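Local coordinates for N-acylhomoserine lactone dependent regulatory protein (Burkholderia cenocepacia, PDB 5L10) that probably binds DNA to regulate transcription in response to N-acylhomoserine lactone signals, this piece being its autoinducer-binding domain, at residues Tyr40-Leu45 and Met56-Asn61; Tyr116-Gly121 and Gly130-Val135. One frame throughout, in Å; residues are numbered along the deposited sequence.

Interaction 1. Residues Tyr40-Leu45 and Met56-Asn61; sequences YCVYGL and MQIVGN
Asn61 meets Cys41 where the antiparallel hairpin of strands 40-46 and 56-60 runs out, and its side chain takes the place of a backbone acceptor. From CB, the chi1 of 54° sets CG between its own backbone N and carbonyl carbon; CG lies 3.6 Å from Cys41 N. At the tip, OD1, not ND2, is the amide atom turned to Cys41 N, accepting from it at 2.6 Å with the donor in the amide plane on a lone pair. The backbone N of Asn61 donates in turn to Cys41 O, so side chain and main chain together hold both the backbone N and O of Cys41. The carbonyl O of Asn61 meets the Tyr40 ring at its edge, in plane, 3.3 Å from CD1.

Farther along, Tyr43 and Val59 form a hydrogen-bonded pair, Tyr43 N donating almost straight to Val59 O (179°) and Val59 N returning the bond to Tyr43 O. Leu45 and Gln57 repeat this exchange. On the face of Tyr43, Val59 and Leu45, Val59 CG2 packs 3.9 Å from Tyr43 CB; the Tyr43 ring then leads away to helix 143-169, where OH bonds to His161 ND1. On the other face the side chains of Val42 and Ile58 cross at an angle, CG1 of Val42 3.7 Å from CG2 of Ile58, near a bound glycerol. Gly60 and Val42 form a non-hydrogen-bonded pair.

Strand 56-60 is the outermost strand of the sheet within this chain, and the Cys41 side chain touches Phe26 and Ala30 of helix 22-35. The chemistry implies a hairpin joined chiefly by main-chain bonds, with Asn61 extending the pairing past the strand through its backbone N and its side-chain amide oxygen.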
loop_
_atom_site.group_PDB
_atom_site.type_symbol
_atom_site.label_atom_id
_atom_site.label_comp_id
_atom_site.label_asym_id
_atom_site.label_seq_id
_atom_site.Cartn_x
_atom_site.Cartn_y
_atom_site.Cartn_z
ATOM N N TYR A 40 2.931 -18.616 -7.489
ATOM C CA TYR A 40 1.563 -18.519 -7.003
ATOM C C TYR A 40 1.278 -17.132 -6.445
ATOM O O TYR A 40 2.108 -16.546 -5.740
ATOM C CB TYR A 40 1.303 -19.565 -5.937
ATOM C CG TYR A 40 1.397 -20.987 -6.437
ATOM C CD1 TYR A 40 0.426 -21.510 -7.278
ATOM C CD2 TYR A 40 2.443 -21.817 -6.045
ATOM C CE1 TYR A 40 0.497 -22.816 -7.726
ATOM C CE2 TYR A 40 2.517 -23.125 -6.480
ATOM C CZ TYR A 40 1.543 -23.617 -7.323
ATOM O OH TYR A 40 1.614 -24.915 -7.768
ATOM N N CYS A 41 0.090 -16.621 -6.758
ATOM C CA CYS A 41 -0.348 -15.300 -6.326
ATOM C C CYS A 41 -1.784 -15.412 -5.842
ATOM O O CYS A 41 -2.679 -15.744 -6.625
ATOM C CB CYS A 41 -0.235 -14.287 -7.468
ATOM S SG CYS A 41 -0.998 -12.702 -7.112
ATOM N N VAL A 42 -2.005 -15.144 -4.560
ATOM C CA VAL A 42 -3.298 -15.345 -3.920
ATOM C C VAL A 42 -3.698 -14.059 -3.215
ATOM O O VAL A 42 -2.858 -13.400 -2.589
ATOM C CB VAL A 42 -3.254 -16.515 -2.915
ATOM C CG1 VAL A 42 -4.647 -16.832 -2.393
ATOM C CG2 VAL A 42 -2.618 -17.740 -3.542
ATOM N N TYR A 43 -4.980 -13.703 -3.306
ATOM C CA TYR A 43 -5.511 -12.558 -2.580
ATOM C C TYR A 43 -6.722 -12.986 -1.768
ATOM O O TYR A 43 -7.607 -13.676 -2.284
ATOM C CB TYR A 43 -5.895 -11.407 -3.513
ATOM C CG TYR A 43 -6.012 -10.099 -2.767
ATOM C CD1 TYR A 43 -4.878 -9.368 -2.438
ATOM C CD2 TYR A 43 -7.249 -9.610 -2.362
ATOM C CE1 TYR A 43 -4.971 -8.179 -1.742
ATOM C CE2 TYR A 43 -7.351 -8.419 -1.664
ATOM C CZ TYR A 43 -6.207 -7.708 -1.359
ATOM O OH TYR A 43 -6.291 -6.523 -0.667
ATOM N N GLY A 44 -6.760 -12.569 -0.507
ATOM C CA GLY A 44 -7.880 -12.887 0.353
ATOM C C GLY A 44 -8.516 -11.667 0.988
ATOM O O GLY A 44 -7.824 -10.833 1.579
ATOM N N LEU A 45 -9.834 -11.555 0.877
ATOM C CA LEU A 45 -10.584 -10.459 1.479
ATOM C C LEU A 45 -11.370 -11.015 2.659
ATOM O O LEU A 45 -12.295 -11.813 2.476
ATOM C CB LEU A 45 -11.509 -9.804 0.455
ATOM C CG LEU A 45 -12.397 -8.671 0.977
ATOM C CD1 LEU A 45 -11.564 -7.529 1.545
ATOM C CD2 LEU A 45 -13.327 -8.168 -0.116
HETATM N N MSE A 56 -13.804 -15.552 4.464
HETATM C CA MSE A 56 -12.617 -15.307 3.666
HETATM C C MSE A 56 -12.900 -15.557 2.194
HETATM O O MSE A 56 -13.110 -16.699 1.779
HETATM C CB MSE A 56 -11.472 -16.201 4.142
HETATM C CG MSE A 56 -10.183 -16.057 3.358
HETATM SE SE MSE A 56 -9.116 -14.529 3.909
HETATM C CE MSE A 56 -8.688 -15.075 5.731
ATOM N N GLN A 57 -12.918 -14.484 1.409
ATOM C CA GLN A 57 -13.020 -14.585 -0.039
ATOM C C GLN A 57 -11.619 -14.695 -0.626
ATOM O O GLN A 57 -10.755 -13.863 -0.340
ATOM C CB GLN A 57 -13.750 -13.375 -0.619
ATOM C CG GLN A 57 -13.689 -13.306 -2.130
ATOM C CD GLN A 57 -14.668 -12.309 -2.711
ATOM O OE1 GLN A 57 -15.320 -12.586 -3.714
ATOM N NE2 GLN A 57 -14.772 -11.142 -2.089
ATOM N N ILE A 58 -11.394 -15.723 -1.441
ATOM C CA ILE A 58 -10.060 -16.053 -1.929
ATOM C C ILE A 58 -10.079 -16.099 -3.448
ATOM O O ILE A 58 -10.868 -16.845 -4.041
ATOM C CB ILE A 58 -9.557 -17.392 -1.367
ATOM C CG1 ILE A 58 -9.483 -17.336 0.158
ATOM C CG2 ILE A 58 -8.203 -17.739 -1.967
ATOM C CD1 ILE A 58 -9.143 -18.663 0.811
ATOM N N VAL A 59 -9.207 -15.314 -4.076
ATOM C CA VAL A 59 -8.918 -15.430 -5.498
ATOM C C VAL A 59 -7.422 -15.663 -5.653
ATOM O O VAL A 59 -6.614 -15.176 -4.854
ATOM C CB VAL A 59 -9.370 -14.186 -6.299
ATOM C CG1 VAL A 59 -10.866 -13.979 -6.151
ATOM C CG2 VAL A 59 -8.616 -12.949 -5.849
ATOM N N GLY A 60 -7.054 -16.427 -6.673
ATOM C CA GLY A 60 -5.649 -16.683 -6.925
ATOM C C GLY A 60 -5.458 -17.819 -7.903
ATOM O O GLY A 60 -6.405 -18.508 -8.294
ATOM N N ASN A 61 -4.196 -17.999 -8.302
ATOM C CA ASN A 61 -3.788 -19.119 -9.139
ATOM C C ASN A 61 -3.161 -20.247 -8.326
ATOM O O ASN A 61 -2.386 -21.040 -8.868
ATOM C CB ASN A 61 -2.825 -18.650 -10.234
ATOM C CG ASN A 61 -1.631 -17.889 -9.690
ATOM O OD1 ASN A 61 -1.287 -18.000 -8.515
ATOM N ND2 ASN A 61 -0.991 -17.107 -10.552
#

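Interaction 2. Residues Tyr116-Gly121 and Gly130-Val135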
loop_
_atom_site.group_PDB
_atom_site.type_symbol
_atom_site.label_atom_id
_atom_site.label_comp_id
_atom_site.label_asym_id
_atom_site.label_seq_id
_atom_site.Cartn_x
_atom_site.Cartn_y
_atom_site.Cartn_z
ATOM N N TYR A 116 7.211 -21.083 0.246
ATOM C CA TYR A 116 8.021 -19.913 0.577
ATOM C C TYR A 116 7.264 -18.669 0.136
ATOM O O TYR A 116 7.188 -18.370 -1.061
ATOM C CB TYR A 116 9.394 -20.004 -0.080
ATOM C CG TYR A 116 9.950 -21.402 -0.043
ATOM C CD1 TYR A 116 10.351 -21.979 1.156
ATOM C CD2 TYR A 116 10.059 -22.154 -1.204
ATOM C CE1 TYR A 116 10.853 -23.268 1.194
ATOM C CE2 TYR A 116 10.562 -23.441 -1.176
ATOM C CZ TYR A 116 10.957 -23.992 0.024
ATOM O OH TYR A 116 11.456 -25.273 0.052
ATOM N N GLY A 117 6.714 -17.943 1.104
ATOM C CA GLY A 117 5.706 -16.942 0.830
ATOM C C GLY A 117 6.085 -15.552 1.298
ATOM O O GLY A 117 6.882 -15.380 2.224
ATOM N N TRP A 118 5.495 -14.560 0.640
ATOM C CA TRP A 118 5.587 -13.153 1.009
ATOM C C TRP A 118 4.150 -12.659 1.123
ATOM O O TRP A 118 3.405 -12.690 0.137
ATOM C CB TRP A 118 6.374 -12.370 -0.046
ATOM C CG TRP A 118 6.591 -10.915 0.238
ATOM C CD1 TRP A 118 7.712 -10.346 0.762
ATOM C CD2 TRP A 118 5.676 -9.842 -0.016
ATOM N NE1 TRP A 118 7.550 -8.985 0.865
ATOM C CE2 TRP A 118 6.308 -8.650 0.392
ATOM C CE3 TRP A 118 4.383 -9.771 -0.545
ATOM C CZ2 TRP A 118 5.690 -7.397 0.290
ATOM C CZ3 TRP A 118 3.768 -8.528 -0.647
ATOM C CH2 TRP A 118 4.425 -7.358 -0.232
ATOM N N SER A 119 3.743 -12.242 2.320
ATOM C CA SER A 119 2.361 -11.844 2.555
ATOM C C SER A 119 2.296 -10.451 3.163
ATOM O O SER A 119 3.066 -10.124 4.071
ATOM C CB SER A 119 1.650 -12.840 3.476
ATOM O OG SER A 119 1.452 -14.086 2.834
ATOM N N HIS A 120 1.364 -9.635 2.668
ATOM C CA HIS A 120 1.142 -8.303 3.217
ATOM C C HIS A 120 -0.349 -8.005 3.315
ATOM O O HIS A 120 -1.107 -8.258 2.373
ATOM C CB HIS A 120 1.816 -7.218 2.374
ATOM C CG HIS A 120 1.576 -5.838 2.895
ATOM N ND1 HIS A 120 2.367 -5.261 3.865
ATOM C CD2 HIS A 120 0.608 -4.936 2.615
ATOM C CE1 HIS A 120 1.908 -4.055 4.144
ATOM N NE2 HIS A 120 0.844 -3.832 3.395
ATOM N N GLY A 121 -0.759 -7.439 4.448
ATOM C CA GLY A 121 -2.157 -7.151 4.720
ATOM C C GLY A 121 -2.472 -5.668 4.655
ATOM O O GLY A 121 -1.641 -4.830 5.012
ATOM N N GLY A 130 -7.524 -7.120 3.582
ATOM C CA GLY A 130 -7.126 -7.752 2.341
ATOM C C GLY A 130 -5.663 -8.160 2.423
ATOM O O GLY A 130 -4.810 -7.370 2.833
ATOM N N VAL A 131 -5.396 -9.407 2.047
ATOM C CA VAL A 131 -4.073 -10.001 2.189
ATOM C C VAL A 131 -3.605 -10.454 0.816
ATOM O O VAL A 131 -4.237 -11.318 0.194
ATOM C CB VAL A 131 -4.087 -11.178 3.174
ATOM C CG1 VAL A 131 -2.733 -11.867 3.189
ATOM C CG2 VAL A 131 -4.461 -10.688 4.561
ATOM N N LEU A 132 -2.500 -9.877 0.348
ATOM C CA LEU A 132 -1.822 -10.351 -0.850
ATOM C C LEU A 132 -0.713 -11.304 -0.436
ATOM O O LEU A 132 0.105 -10.973 0.429
ATOM C CB LEU A 132 -1.236 -9.195 -1.663
ATOM C CG LEU A 132 -0.394 -9.632 -2.870
ATOM C CD1 LEU A 132 -1.268 -10.231 -3.973
ATOM C CD2 LEU A 132 0.443 -8.479 -3.404
ATOM N N THR A 133 -0.691 -12.484 -1.049
ATOM C CA THR A 133 0.275 -13.520 -0.713
ATOM C C THR A 133 0.974 -13.969 -1.987
ATOM O O THR A 133 0.315 -14.397 -2.942
ATOM C CB THR A 133 -0.412 -14.699 -0.019
ATOM O OG1 THR A 133 -0.945 -14.264 1.237
ATOM C CG2 THR A 133 0.566 -15.816 0.227
ATOM N N LEU A 134 2.299 -13.853 -2.008
ATOM C CA LEU A 134 3.122 -14.275 -3.135
ATOM C C LEU A 134 3.953 -15.472 -2.698
ATOM O O LEU A 134 4.742 -15.370 -1.751
ATOM C CB LEU A 134 4.024 -13.137 -3.610
ATOM C CG LEU A 134 3.321 -11.813 -3.897
ATOM C CD1 LEU A 134 4.329 -10.761 -4.328
ATOM C CD2 LEU A 134 2.237 -12.005 -4.946
ATOM N N VAL A 135 3.778 -16.602 -3.377
ATOM C CA VAL A 135 4.409 -17.850 -2.965
ATOM C C VAL A 135 5.201 -18.435 -4.125
ATOM O O VAL A 135 4.734 -18.447 -5.269
ATOM C CB VAL A 135 3.373 -18.874 -2.459
ATOM C CG1 VAL A 135 4.076 -20.022 -1.765
ATOM C CG2 VAL A 135 2.382 -18.211 -1.523
#
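Trp118 and Leu134 form a hydrogen-bonded pair in a second antiparallel beta hairpin, strands 116-123 and 129-136, within the five-stranded sheet of the autoinducer-binding domain. Main-chain bonds set the register: Trp118 and Leu134 exchange N-H...O bonds in both directions, as do His120 and Leu132. Between them the non-hydrogen-bonded pair Ser119-Thr133 carries CA-H...O contacts, Ser119 CA to Leu132 O at 3.2 Å; beyond them glycines occupy the flanking pairs, Gly117 opposite Val135 and Gly121 opposite Val131.

Apolar packing lies on the face of Trp118, His120, Leu132 and Leu134. Trp118 and Leu134 side chains extend alongside each other in the same direction, with Leu134 CD1 3.9 Å from Trp118 CE3. Leu132 CD2 instead comes to the edge of the indole, near its plane, 4.3 Å from CZ3. CG of Trp118 stands anti to the backbone N (chi1 -178°), and the ring reaches Cys153 and Ser157 of helix 143-169, which packs on this face. The His120 ring meets His161 of the same helix and His158 of the second subunit, bringing the sheet to the dimer contact.

Polar contact between side chains occupies the other face, where helix 80-87 packs on Ser119 and Val131. Ser119 OG accepts a hydrogen bond from Trp94 NE1 of the adjoining strand 92-95. Thr133 OG1 bonds to a bound glycerol, probably from the crystallisation liquor, which may mark a pocket beside the sheet. Both hydroxyl oxygens lie anti to their own carbonyl carbons, chi1 -69° in Ser119 and -65° in Thr133, and Ser119 OG and Thr133 OG1 share a hydrogen bond of 2.9 Å whose direction is not settled.

How the interactions relate
Interaction 1 precedes interaction 2 along the chain, and each is a hairpin of one antiparallel sheet ordered 56-60, 40-46, 129-136, 116-123, 92-95. Their centres lie about 9 Å apart. Strands 40-46 and 129-136 are the neighbours that join them: Val42 O probably accepts a hydrogen bond from Thr133 N at 2.8 Å, and Gly44 O one from Val131 N, while Tyr43 OH packs against Gly130 CA. Helix 143-169 packs against both, touching Tyr43 and Trp118. The two hairpins, distant in sequence, thus build with strand 92-95 one continuous sheet for the autoinducer-binding domain, with bound glycerol near Ile58 of one and near Thr133 of the other.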